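Local coordinates for protein glycoside hydrolase family 43 (Halothermothrix orenii, PDB 4QQS) that hydrolyses O-glycosyl bonds as a thermostable five-bladed beta-propeller enzyme with alpha-L-arabinofuranosidase activity, probably in the breakdown of xylan-type polysaccharides, at residues 77-81 and 82-86; 91-94 and 95-99; 185-189 and 190-194; 293-297 and 298-302. One frame throughout, in Å; residues are numbered along the deposited sequence. Where two conformers were deposited one is given.

In the fold
All four contacts are local turns of the five-bladed propeller. Contacts 1 and 2 share one antiparallel sheet, in which strands 82-90 and 96-103 are neighbours, and Thr86 CB lies 3.9 Å from Ala99 O. The Ile77 side chain of contact 1 is about 10 Å from the bound sodium ion. Contact 3 lies across the centre of the chain from contact 1, their centres about 34 Å apart. It comes nearest the predicted catalytic groups: the Asn194 side chain is about 6 Å from that of Glu195, the predicted proton donor, and Leu96 of contact 2 about 9 Å. Contact 4 is a surface hairpin away from these sites, its centre about 38 Å from that of contact 2.

Contact 1 (77-81 and 82-86); sequences IFYNN and KFYMT
Ile77 pairs with Tyr84, and Tyr79 with Lys82, through four backbone hydrogen bonds that tie strand 77-79 to strand 82-86 around the turn Asn80-Asn81. Ile77 and Tyr84 exchange two of them, with Tyr84 N to Ile77 O at 2.9 Å. Next to the turn, Tyr79 N to Lys82 O is 2.9 Å, Lys82 N to Tyr79 O a longer 3.2 Å. Weak CA-H...O contacts support the non-hydrogen-bonded pair between them, Phe83 CA lying 3.3 Å from Ile77 O.

Aromatic groups meet on both faces of the hairpin. On one, Phe78 CD1 sits over a face of the Phe83 ring, 3.6 Å from CZ and displaced toward the rim; the planes are inclined at 52°. His23 adds its ring to this pair. On the other face, Tyr79 turns its edge to the face of Tyr84 in an offset edge-to-face pair, centroids 6.0 Å apart. Tyr79 has CG anti to the backbone N (chi1 178°), which carries its ring out beside Tyr84 and lets its OH bond to Gln165 O. Tyr84 CE1 meanwhile comes to 3.3 Å from Tyr79 O.

Apolar contact continues this face, with Ile77 CG1 lying 4.0 Å from Tyr84 CB. The whole is a beta hairpin with a two-residue type I' turn, joining the first two strands of a four-stranded propeller blade.

Contact 2 (91-94 and 95-99); sequences DNDG and HLKIA
Lys97 ends between two carboxylates of the same short turn, its NZ bridging Asp91 OD2 at 2.9 Å and Asp93 OD2 at 2.8 Å. Asp119 supplies a third, so three acidic groups surround one ammonium, an arrangement that probably favours its charged form. NZ meets the two turn carboxylates differently: Asp91 OD2 on the anti side, Asp93 OD2 on the syn side, each time about 30° out of the carboxylate plane. Lys97 gets there with a chain extended beyond CG, whose CD and CE run past Asp91 OD2 and the Asp93 carboxylate. An alanine at Lys97 would remove the ammonium and is likely to leave Asp91, Asp93 and Asp119 facing one another without a shared counter-charge.

Asp93 CG lies between the backbone N and the carbonyl carbon (chi1 62°), which turns the carboxylate toward Lys97 NZ and His95 N; OD1 accepts His95 N at 3.1 Å from above its plane. OD2 also lies in the plane of the His95 ring, 3.5 Å from the edge atom CD2; Glu147 OE1 holds that imidazole at ND1.

Asp91 pins the start of the turn: its N gives a nearly straight bond to His95 O (178°), and its OD1 takes Asn92 N. Gly94 closes the type I turn through its N to Asp91 O; a side chain there would be jammed against the Asp93 carbonyl.

The turn links strand 82-90 to strand 96-103, while strand 124-131 packs against the latter through Ile125 on Leu96 and Phe124 on Ile98, and Leu96 also bonds to the backbone of Phe124.

Contact 3 (185-189 and 190-194); sequences EGIND and AWQWN
Gln192 fills the bend of 186-189 with its amide, and NE2 gives its main bond to Asp189 O, 2.9 Å away and nearly straight at 173°. The acceptor lies in the amide plane and is met on a lone pair, so the bond fixes the rotation of the amide. A second bond from NE2, to Ile187 O, is weak (121°). Extended beyond CG, the side chain reaches into the turn, CG passing 3.4 Å from Gly186 O. That carbonyl accepts Asp189 N, closing the type I turn.

At the far end, Asn194 ND2 reaches Glu185 OE2 at 3.0 Å from far above the carboxylate plane, and also bonds to Trp193 O. Both side chains are buried and well supplied: Glu185 OE1 takes Lys236 NZ and the backbone N of Ser181 and Gln182, OE2 also takes Tyr210 OH, and Asn194 OD1 takes Lys236 NZ.

Two waters occupy the middle. One donates to Glu185 O at 2.7 Å and accepts from Trp193 N, bridging the loop to the strand; the other lies 2.7 Å from both Asp189 OD2 and Trp191 O.

The loop leads from strand 175-178 into strand 191-202, which pairs in parallel with 153-162 through backbone bonds of Gln192 and Asn194 to Ser156. Trp191 stacks on His154 of that neighbour, and Asn194 touches Ile158 of strand 153-162 and Ala212 of strand 205-212.

Contact 4 (293-297 and 298-302); sequences YFEDG and ILKVK
Tyr293 and Lys300 face each other across a beta hairpin with a two-residue type I' turn at Asp296-Gly297, whose second strand, 298-302, is an edge strand of the four-stranded propeller blade. Backbone hydrogen bonds come in two pairs. Tyr293 and Lys300 exchange one, with Lys300 N to Tyr293 O at 2.8 Å; Glu295 and Ile298 form the other next to the turn. Gly297 has positive phi, which favours glycine at this corner.

CH-pi contacts occupy both faces. Lys300 CB sits over the Tyr293 ring, 3.9 Å from its centroid and 20° off the normal, and the aliphatic chain continues past CZ and the hydroxyl. A chi1 of 63° tucks CG of Tyr293 in between its own N and C, and swings the ring across to Lys300. On the opposite face, Leu299 CD1 lies over Phe294, 3.8 Å from its centroid; His202 stacks on the same phenylalanine and Tyr207 meets it edge-to-face.

Charge pairing closes the exposed face. Lys300 NZ forms a salt bridge with Glu295 OE1 at 2.9 Å, coming from above the carboxylate plane, with Asp296 farther off. A serine in place of Lys300 would probably leave Glu295 without its cationic partner and take away the CD contact beside the Tyr293 hydroxyl, CB alone remaining over the ring.

Polar links finish the hairpin: Leu299 N donates to Tyr224 OH, and a water lies 2.7 Å from Tyr293 OH while donating to Val301 O at 3.0 Å.

Contact 1 (77-81 and 82-86)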
loop_
_atom_site.group_PDB
_atom_site.type_symbol
_atom_site.label_atom_id
_atom_site.label_comp_id
_atom_site.label_asym_id
_atom_site.label_seq_id
_atom_site.Cartn_x
_atom_site.Cartn_y
_atom_site.Cartn_z
ATOM N N ILE A 77 -9.794 5.164 -3.005
ATOM C CA ILE A 77 -10.777 5.426 -1.955
ATOM C C ILE A 77 -12.109 5.842 -2.565
ATOM O O ILE A 77 -12.160 6.316 -3.691
ATOM C CB ILE A 77 -10.306 6.521 -0.957
ATOM C CG1 ILE A 77 -10.139 7.883 -1.635
ATOM C CG2 ILE A 77 -9.012 6.082 -0.289
ATOM C CD1 ILE A 77 -9.846 9.024 -0.676
ATOM N N PHE A 78 -13.179 5.630 -1.809
ATOM C CA PHE A 78 -14.496 6.144 -2.155
ATOM C C PHE A 78 -14.756 7.356 -1.266
ATOM O O PHE A 78 -14.859 7.219 -0.046
ATOM C CB PHE A 78 -15.551 5.068 -1.946
ATOM C CG PHE A 78 -16.924 5.487 -2.362
ATOM C CD1 PHE A 78 -17.239 5.630 -3.696
ATOM C CD2 PHE A 78 -17.906 5.733 -1.415
ATOM C CE1 PHE A 78 -18.505 6.010 -4.075
ATOM C CE2 PHE A 78 -19.171 6.114 -1.799
ATOM C CZ PHE A 78 -19.462 6.252 -3.129
ATOM N N TYR A 79 -14.818 8.539 -1.882
ATOM C CA TYR A 79 -14.816 9.822 -1.163
ATOM C C TYR A 79 -15.640 10.780 -1.969
ATOM O O TYR A 79 -15.474 10.841 -3.176
ATOM C CB TYR A 79 -13.375 10.348 -1.042
ATOM C CG TYR A 79 -13.174 11.697 -0.358
ATOM C CD1 TYR A 79 -13.231 11.811 1.026
ATOM C CD2 TYR A 79 -12.876 12.838 -1.094
ATOM C CE1 TYR A 79 -13.012 13.022 1.654
ATOM C CE2 TYR A 79 -12.668 14.060 -0.464
ATOM C CZ TYR A 79 -12.735 14.143 0.911
ATOM O OH TYR A 79 -12.512 15.339 1.560
ATOM N N ASN A 80 -16.538 11.511 -1.309
ATOM C CA ASN A 80 -17.441 12.432 -1.986
ATOM C C ASN A 80 -18.153 11.746 -3.153
ATOM O O ASN A 80 -18.268 12.290 -4.254
ATOM C CB ASN A 80 -16.683 13.674 -2.440
ATOM C CG ASN A 80 -16.309 14.598 -1.280
ATOM O OD1 ASN A 80 -16.812 14.470 -0.161
ATOM N ND2 ASN A 80 -15.425 15.547 -1.557
ATOM N N ASN A 81 -18.633 10.542 -2.879
ATOM C CA ASN A 81 -19.481 9.797 -3.796
ATOM C C ASN A 81 -18.810 9.475 -5.128
ATOM O O ASN A 81 -19.493 9.290 -6.127
ATOM C CB ASN A 81 -20.810 10.523 -4.026
ATOM C CG ASN A 81 -21.931 9.573 -4.366
ATOM O OD1 ASN A 81 -21.944 8.427 -3.908
ATOM N ND2 ASN A 81 -22.882 10.040 -5.168
ATOM N N LYS A 82 -17.480 9.398 -5.141
ATOM C CA LYS A 82 -16.781 8.859 -6.306
ATOM C C LYS A 82 -15.490 8.196 -5.875
ATOM O O LYS A 82 -15.167 8.176 -4.695
ATOM C CB LYS A 82 -16.545 9.906 -7.395
ATOM C CG LYS A 82 -15.517 10.963 -7.117
ATOM C CD LYS A 82 -15.450 11.878 -8.341
ATOM C CE LYS A 82 -14.324 12.878 -8.282
ATOM N NZ LYS A 82 -14.231 13.675 -9.537
ATOM N N PHE A 83 -14.783 7.622 -6.847
ATOM C CA PHE A 83 -13.542 6.914 -6.574
ATOM C C PHE A 83 -12.356 7.770 -6.943
ATOM O O PHE A 83 -12.311 8.341 -8.024
ATOM C CB PHE A 83 -13.509 5.581 -7.322
ATOM C CG PHE A 83 -14.650 4.686 -6.961
ATOM C CD1 PHE A 83 -15.872 4.799 -7.606
ATOM C CD2 PHE A 83 -14.532 3.779 -5.925
ATOM C CE1 PHE A 83 -16.937 4.005 -7.237
ATOM C CE2 PHE A 83 -15.598 2.977 -5.563
ATOM C CZ PHE A 83 -16.794 3.095 -6.221
ATOM N N TYR A 84 -11.400 7.867 -6.027
ATOM C CA TYR A 84 -10.151 8.582 -6.255
ATOM C C TYR A 84 -8.997 7.600 -6.168
ATOM O O TYR A 84 -8.896 6.839 -5.215
ATOM C CB TYR A 84 -9.932 9.683 -5.221
ATOM C CG TYR A 84 -10.845 10.869 -5.366
ATOM C CD1 TYR A 84 -12.095 10.878 -4.786
ATOM C CD2 TYR A 84 -10.441 11.997 -6.067
ATOM C CE1 TYR A 84 -12.924 11.965 -4.894
ATOM C CE2 TYR A 84 -11.275 13.093 -6.191
ATOM C CZ TYR A 84 -12.516 13.071 -5.597
ATOM O OH TYR A 84 -13.365 14.151 -5.689
ATOM N N MET A 85 -8.126 7.646 -7.172
ATOM C CA MET A 85 -6.934 6.826 -7.223
ATOM C C MET A 85 -5.695 7.701 -7.107
ATOM O O MET A 85 -5.542 8.666 -7.842
ATOM C CB MET A 85 -6.852 6.060 -8.539
ATOM C CG MET A 85 -5.624 5.149 -8.636
ATOM S SD MET A 85 -5.438 4.299 -10.215
ATOM C CE MET A 85 -6.761 3.097 -10.133
ATOM N N THR A 86 -4.812 7.352 -6.184
ATOM C CA THR A 86 -3.464 7.884 -6.185
ATOM C C THR A 86 -2.534 6.833 -6.760
ATOM O O THR A 86 -2.797 5.631 -6.673
ATOM C CB THR A 86 -2.986 8.260 -4.763
ATOM O OG1 THR A 86 -3.192 7.156 -3.876
ATOM C CG2 THR A 86 -3.722 9.478 -4.235
#

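Contact 2 (91-94 and 95-99)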
loop_
_atom_site.group_PDB
_atom_site.type_symbol
_atom_site.label_atom_id
_atom_site.label_comp_id
_atom_site.label_asym_id
_atom_site.label_seq_id
_atom_site.Cartn_x
_atom_site.Cartn_y
_atom_site.Cartn_z
ATOM N N ASP A 91 8.030 11.067 -14.329
ATOM C CA ASP A 91 7.682 12.164 -15.223
ATOM C C ASP A 91 8.806 12.345 -16.247
ATOM O O ASP A 91 9.859 11.700 -16.169
ATOM C CB ASP A 91 7.459 13.448 -14.421
ATOM C CG ASP A 91 6.452 14.392 -15.066
ATOM O OD1 ASP A 91 6.123 14.231 -16.264
ATOM O OD2 ASP A 91 5.975 15.304 -14.353
ATOM N N ASN A 92 8.584 13.231 -17.210
ATOM C CA ASN A 92 9.563 13.483 -18.261
ATOM C C ASN A 92 10.903 13.976 -17.730
ATOM O O ASN A 92 11.945 13.741 -18.345
ATOM C CB ASN A 92 9.001 14.479 -19.271
ATOM C CG ASN A 92 7.880 13.890 -20.087
ATOM O OD1 ASN A 92 8.050 12.863 -20.745
ATOM N ND2 ASN A 92 6.715 14.513 -20.024
ATOM N N ASP A 93 10.871 14.642 -16.581
ATOM C CA ASP A 93 12.080 15.169 -15.966
ATOM C C ASP A 93 12.858 14.125 -15.174
ATOM O O ASP A 93 13.890 14.439 -14.585
ATOM C CB ASP A 93 11.771 16.388 -15.096
ATOM C CG ASP A 93 10.836 16.087 -13.925
ATOM O OD1 ASP A 93 10.526 14.907 -13.633
ATOM O OD2 ASP A 93 10.413 17.073 -13.280
ATOM N N GLY A 94 12.366 12.891 -15.162
ATOM C CA GLY A 94 13.051 11.796 -14.503
ATOM C C GLY A 94 12.698 11.565 -13.044
ATOM O O GLY A 94 13.167 10.602 -12.454
ATOM N N HIS A 95 11.900 12.446 -12.450
ATOM C CA HIS A 95 11.494 12.271 -11.057
ATOM C C HIS A 95 10.210 11.456 -10.954
ATOM O O HIS A 95 9.308 11.615 -11.775
ATOM C CB HIS A 95 11.257 13.633 -10.384
ATOM C CG HIS A 95 12.450 14.532 -10.393
ATOM N ND1 HIS A 95 13.617 14.231 -9.725
ATOM C CD2 HIS A 95 12.649 15.737 -10.976
ATOM C CE1 HIS A 95 14.486 15.211 -9.902
ATOM N NE2 HIS A 95 13.923 16.137 -10.660
ATOM N N LEU A 96 10.140 10.577 -9.962
ATOM C CA LEU A 96 8.896 9.883 -9.629
ATOM C C LEU A 96 7.975 10.849 -8.905
ATOM O O LEU A 96 8.414 11.525 -7.974
ATOM C CB LEU A 96 9.166 8.687 -8.721
ATOM C CG LEU A 96 10.110 7.642 -9.320
ATOM C CD1 LEU A 96 10.488 6.619 -8.276
ATOM C CD2 LEU A 96 9.492 6.980 -10.536
ATOM N N LYS A 97 6.711 10.922 -9.307
ATOM C CA LYS A 97 5.760 11.840 -8.689
ATOM C C LYS A 97 4.432 11.147 -8.481
ATOM O O LYS A 97 4.049 10.237 -9.221
ATOM C CB LYS A 97 5.569 13.090 -9.555
ATOM C CG LYS A 97 6.875 13.780 -9.938
ATOM C CD LYS A 97 6.673 14.974 -10.865
ATOM C CE LYS A 97 8.005 15.445 -11.409
ATOM N NZ LYS A 97 7.840 16.500 -12.446
ATOM N N ILE A 98 3.737 11.603 -7.446
ATOM C CA ILE A 98 2.390 11.151 -7.153
ATOM C C ILE A 98 1.396 11.904 -8.034
ATOM O O ILE A 98 1.586 13.095 -8.319
ATOM C CB ILE A 98 2.135 11.336 -5.655
ATOM C CG1 ILE A 98 2.971 10.298 -4.899
ATOM C CG2 ILE A 98 0.654 11.229 -5.292
ATOM C CD1 ILE A 98 3.240 10.670 -3.460
ATOM N N ALA A 99 0.364 11.187 -8.477
ATOM C CA ALA A 99 -0.733 11.723 -9.263
ATOM C C ALA A 99 -2.058 11.301 -8.639
ATOM O O ALA A 99 -2.141 10.297 -7.924
ATOM C CB ALA A 99 -0.653 11.211 -10.691
#

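Contact 3 (185-189 and 190-194)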
loop_
_atom_site.group_PDB
_atom_site.type_symbol
_atom_site.label_atom_id
_atom_site.label_comp_id
_atom_site.label_asym_id
_atom_site.label_seq_id
_atom_site.Cartn_x
_atom_site.Cartn_y
_atom_site.Cartn_z
ATOM N N GLU A 185 14.975 -3.194 10.691
ATOM C CA GLU A 185 14.770 -2.419 9.463
ATOM C C GLU A 185 16.051 -2.160 8.684
ATOM O O GLU A 185 16.079 -1.274 7.835
ATOM C CB GLU A 185 14.128 -1.073 9.791
ATOM C CG GLU A 185 12.821 -1.233 10.512
ATOM C CD GLU A 185 12.186 0.083 10.904
ATOM O OE1 GLU A 185 12.784 0.941 11.588
ATOM O OE2 GLU A 185 11.041 0.299 10.507
ATOM N N GLY A 186 17.113 -2.902 8.959
ATOM C CA GLY A 186 18.310 -2.809 8.138
ATOM C C GLY A 186 19.051 -1.499 8.280
ATOM O O GLY A 186 19.536 -0.930 7.300
ATOM N N ILE A 187 19.174 -1.045 9.517
ATOM C CA ILE A 187 19.717 0.272 9.787
ATOM C C ILE A 187 21.240 0.359 9.685
ATOM O O ILE A 187 21.794 1.436 9.888
ATOM C CB ILE A 187 19.231 0.801 11.147
ATOM C CG1 ILE A 187 19.531 -0.211 12.269
ATOM C CG2 ILE A 187 17.750 1.136 11.056
ATOM C CD1 ILE A 187 19.330 0.310 13.669
ATOM N N ASN A 188 21.911 -0.745 9.347
ATOM C CA ASN A 188 23.347 -0.719 9.040
ATOM C C ASN A 188 23.643 -0.866 7.543
ATOM O O ASN A 188 24.805 -1.008 7.151
ATOM C CB ASN A 188 24.088 -1.804 9.825
ATOM C CG ASN A 188 24.002 -1.591 11.322
ATOM O OD1 ASN A 188 24.145 -0.471 11.808
ATOM N ND2 ASN A 188 23.749 -2.662 12.056
ATOM N N ASP A 189 22.592 -0.802 6.724
ATOM C CA ASP A 189 22.701 -0.926 5.270
ATOM C C ASP A 189 22.870 0.450 4.593
ATOM O O ASP A 189 22.428 1.485 5.104
ATOM C CB ASP A 189 21.438 -1.587 4.671
ATOM C CG ASP A 189 21.212 -3.018 5.143
ATOM O OD1 ASP A 189 22.205 -3.688 5.476
ATOM O OD2 ASP A 189 20.037 -3.473 5.166
ATOM N N ALA A 190 23.443 0.446 3.395
ATOM C CA ALA A 190 23.631 1.677 2.626
ATOM C C ALA A 190 22.332 2.253 2.047
ATOM O O ALA A 190 22.258 3.453 1.751
ATOM C CB ALA A 190 24.628 1.423 1.496
ATOM N N TRP A 191 21.365 1.360 1.843
ATOM C CA TRP A 191 20.028 1.696 1.374
ATOM C C TRP A 191 19.072 1.195 2.439
ATOM O O TRP A 191 19.204 0.048 2.897
ATOM C CB TRP A 191 19.751 0.999 0.032
ATOM C CG TRP A 191 20.526 1.589 -1.099
ATOM C CD1 TRP A 191 21.861 1.450 -1.342
ATOM C CD2 TRP A 191 20.013 2.429 -2.140
ATOM N NE1 TRP A 191 22.212 2.166 -2.457
ATOM C CE2 TRP A 191 21.099 2.780 -2.967
ATOM C CE3 TRP A 191 18.746 2.922 -2.452
ATOM C CZ2 TRP A 191 20.954 3.613 -4.082
ATOM C CZ3 TRP A 191 18.607 3.740 -3.555
ATOM C CH2 TRP A 191 19.700 4.085 -4.348
ATOM N N GLN A 192 18.102 2.026 2.816
ATOM C CA GLN A 192 17.170 1.701 3.899
ATOM C C GLN A 192 15.783 2.195 3.543
ATOM O O GLN A 192 15.629 3.269 2.951
ATOM C CB GLN A 192 17.614 2.354 5.211
ATOM C CG GLN A 192 19.013 1.949 5.648
ATOM C CD GLN A 192 19.433 2.570 6.944
ATOM O OE1 GLN A 192 18.602 3.029 7.724
ATOM N NE2 GLN A 192 20.737 2.544 7.205
ATOM N N TRP A 193 14.768 1.418 3.907
ATOM C CA TRP A 193 13.398 1.727 3.533
ATOM C C TRP A 193 12.396 1.658 4.668
ATOM O O TRP A 193 12.352 0.675 5.407
ATOM C CB TRP A 193 12.883 0.725 2.490
ATOM C CG TRP A 193 13.619 0.671 1.206
ATOM C CD1 TRP A 193 13.299 1.292 0.050
ATOM C CD2 TRP A 193 14.802 -0.109 0.935
ATOM N NE1 TRP A 193 14.202 0.943 -0.927
ATOM C CE2 TRP A 193 15.141 0.093 -0.403
ATOM C CE3 TRP A 193 15.597 -0.968 1.713
ATOM C CZ2 TRP A 193 16.257 -0.517 -0.988
ATOM C CZ3 TRP A 193 16.686 -1.578 1.138
ATOM C CH2 TRP A 193 17.012 -1.341 -0.194
ATOM N N ASN A 194 11.549 2.684 4.740
ATOM C CA ASN A 194 10.198 2.549 5.284
ATOM C C ASN A 194 9.276 2.995 4.152
ATOM O O ASN A 194 9.388 4.134 3.669
ATOM C CB ASN A 194 9.927 3.442 6.503
ATOM C CG ASN A 194 10.519 2.960 7.834
ATOM O OD1 ASN A 194 10.373 3.668 8.827
ATOM N ND2 ASN A 194 11.155 1.794 7.879
HETATM O O HOH W 1 15.465 -1.039 5.197
HETATM O O HOH W 2 17.999 -1.822 4.467
#

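Contact 4 (293-297 and 298-302)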
loop_
_atom_site.group_PDB
_atom_site.type_symbol
_atom_site.label_atom_id
_atom_site.label_comp_id
_atom_site.label_asym_id
_atom_site.label_seq_id
_atom_site.Cartn_x
_atom_site.Cartn_y
_atom_site.Cartn_z
ATOM N N TYR A 293 -5.834 -8.622 13.604
ATOM C CA TYR A 293 -6.649 -8.368 14.793
ATOM C C TYR A 293 -5.829 -7.652 15.852
ATOM O O TYR A 293 -4.608 -7.644 15.803
ATOM C CB TYR A 293 -7.218 -9.683 15.351
ATOM C CG TYR A 293 -6.163 -10.661 15.829
ATOM C CD1 TYR A 293 -5.465 -11.454 14.932
ATOM C CD2 TYR A 293 -5.878 -10.809 17.186
ATOM C CE1 TYR A 293 -4.506 -12.358 15.358
ATOM C CE2 TYR A 293 -4.934 -11.726 17.625
ATOM C CZ TYR A 293 -4.243 -12.497 16.707
ATOM O OH TYR A 293 -3.284 -13.400 17.122
ATOM N N PHE A 294 -6.524 -7.070 16.818
ATOM C CA PHE A 294 -5.903 -6.434 17.958
ATOM C C PHE A 294 -6.093 -7.303 19.201
ATOM O O PHE A 294 -7.170 -7.866 19.432
ATOM C CB PHE A 294 -6.535 -5.067 18.200
ATOM C CG PHE A 294 -6.269 -4.058 17.104
ATOM C CD1 PHE A 294 -7.098 -3.958 15.992
ATOM C CD2 PHE A 294 -5.199 -3.188 17.197
ATOM C CE1 PHE A 294 -6.855 -3.019 15.002
ATOM C CE2 PHE A 294 -4.966 -2.242 16.211
ATOM C CZ PHE A 294 -5.785 -2.162 15.115
ATOM N N GLU A 295 -5.051 -7.371 20.024
ATOM C CA GLU A 295 -5.111 -8.080 21.300
ATOM C C GLU A 295 -4.180 -7.372 22.269
ATOM O O GLU A 295 -3.013 -7.165 21.957
ATOM C CB GLU A 295 -4.712 -9.550 21.117
ATOM C CG GLU A 295 -4.684 -10.367 22.397
ATOM C CD GLU A 295 -4.525 -11.854 22.143
ATOM O OE1 GLU A 295 -3.675 -12.222 21.299
ATOM O OE2 GLU A 295 -5.248 -12.647 22.790
ATOM N N ASP A 296 -4.695 -6.981 23.429
ATOM C CA ASP A 296 -3.925 -6.200 24.394
ATOM C C ASP A 296 -3.294 -4.941 23.781
ATOM O O ASP A 296 -2.192 -4.538 24.162
ATOM C CB ASP A 296 -2.830 -7.060 25.041
ATOM C CG ASP A 296 -3.385 -8.262 25.773
ATOM O OD1 ASP A 296 -4.335 -8.100 26.569
ATOM O OD2 ASP A 296 -2.866 -9.376 25.544
ATOM N N GLY A 297 -3.980 -4.316 22.827
ATOM C CA GLY A 297 -3.486 -3.089 22.214
ATOM C C GLY A 297 -2.382 -3.306 21.191
ATOM O O GLY A 297 -1.743 -2.358 20.741
ATOM N N ILE A 298 -2.128 -4.560 20.867
ATOM C CA ILE A 298 -1.108 -4.927 19.904
ATOM C C ILE A 298 -1.812 -5.377 18.628
ATOM O O ILE A 298 -2.775 -6.135 18.686
ATOM C CB ILE A 298 -0.212 -6.055 20.469
ATOM C CG1 ILE A 298 0.499 -5.589 21.738
ATOM C CG2 ILE A 298 0.776 -6.540 19.423
ATOM C CD1 ILE A 298 1.239 -6.682 22.456
ATOM N N LEU A 299 -1.337 -4.879 17.492
ATOM C CA LEU A 299 -1.807 -5.310 16.196
ATOM C C LEU A 299 -1.070 -6.587 15.783
ATOM O O LEU A 299 0.165 -6.625 15.810
ATOM C CB LEU A 299 -1.595 -4.179 15.193
ATOM C CG LEU A 299 -2.087 -4.419 13.775
ATOM C CD1 LEU A 299 -3.577 -4.743 13.745
ATOM C CD2 LEU A 299 -1.779 -3.188 12.908
ATOM N N LYS A 300 -1.829 -7.626 15.433
ATOM C CA LYS A 300 -1.297 -8.961 15.163
ATOM C C LYS A 300 -1.849 -9.516 13.859
ATOM O O LYS A 300 -2.962 -9.183 13.446
ATOM C CB LYS A 300 -1.654 -9.922 16.309
ATOM C CG LYS A 300 -1.198 -9.441 17.668
ATOM C CD LYS A 300 -1.431 -10.497 18.752
ATOM C CE LYS A 300 -0.950 -10.027 20.116
ATOM N NZ LYS A 300 -1.047 -11.106 21.137
ATOM N N VAL A 301 -1.059 -10.378 13.231
ATOM C CA VAL A 301 -1.490 -11.127 12.060
ATOM C C VAL A 301 -1.392 -12.611 12.368
ATOM O O VAL A 301 -0.380 -13.076 12.896
ATOM C CB VAL A 301 -0.616 -10.823 10.819
ATOM C CG1 VAL A 301 -1.114 -11.619 9.616
ATOM C CG2 VAL A 301 -0.624 -9.349 10.513
ATOM N N LYS A 302 -2.445 -13.353 12.048
ATOM C CA LYS A 302 -2.373 -14.799 12.073
ATOM C C LYS A 302 -1.782 -15.221 10.734
ATOM O O LYS A 302 -2.490 -15.412 9.754
ATOM C CB LYS A 302 -3.752 -15.415 12.278
ATOM C CG LYS A 302 -3.703 -16.915 12.428
ATOM C CD LYS A 302 -5.088 -17.520 12.584
ATOM C CE LYS A 302 -5.008 -18.999 12.956
ATOM N NZ LYS A 302 -4.063 -19.743 12.080
HETATM O O HOH W 3 -0.920 -13.813 15.782
#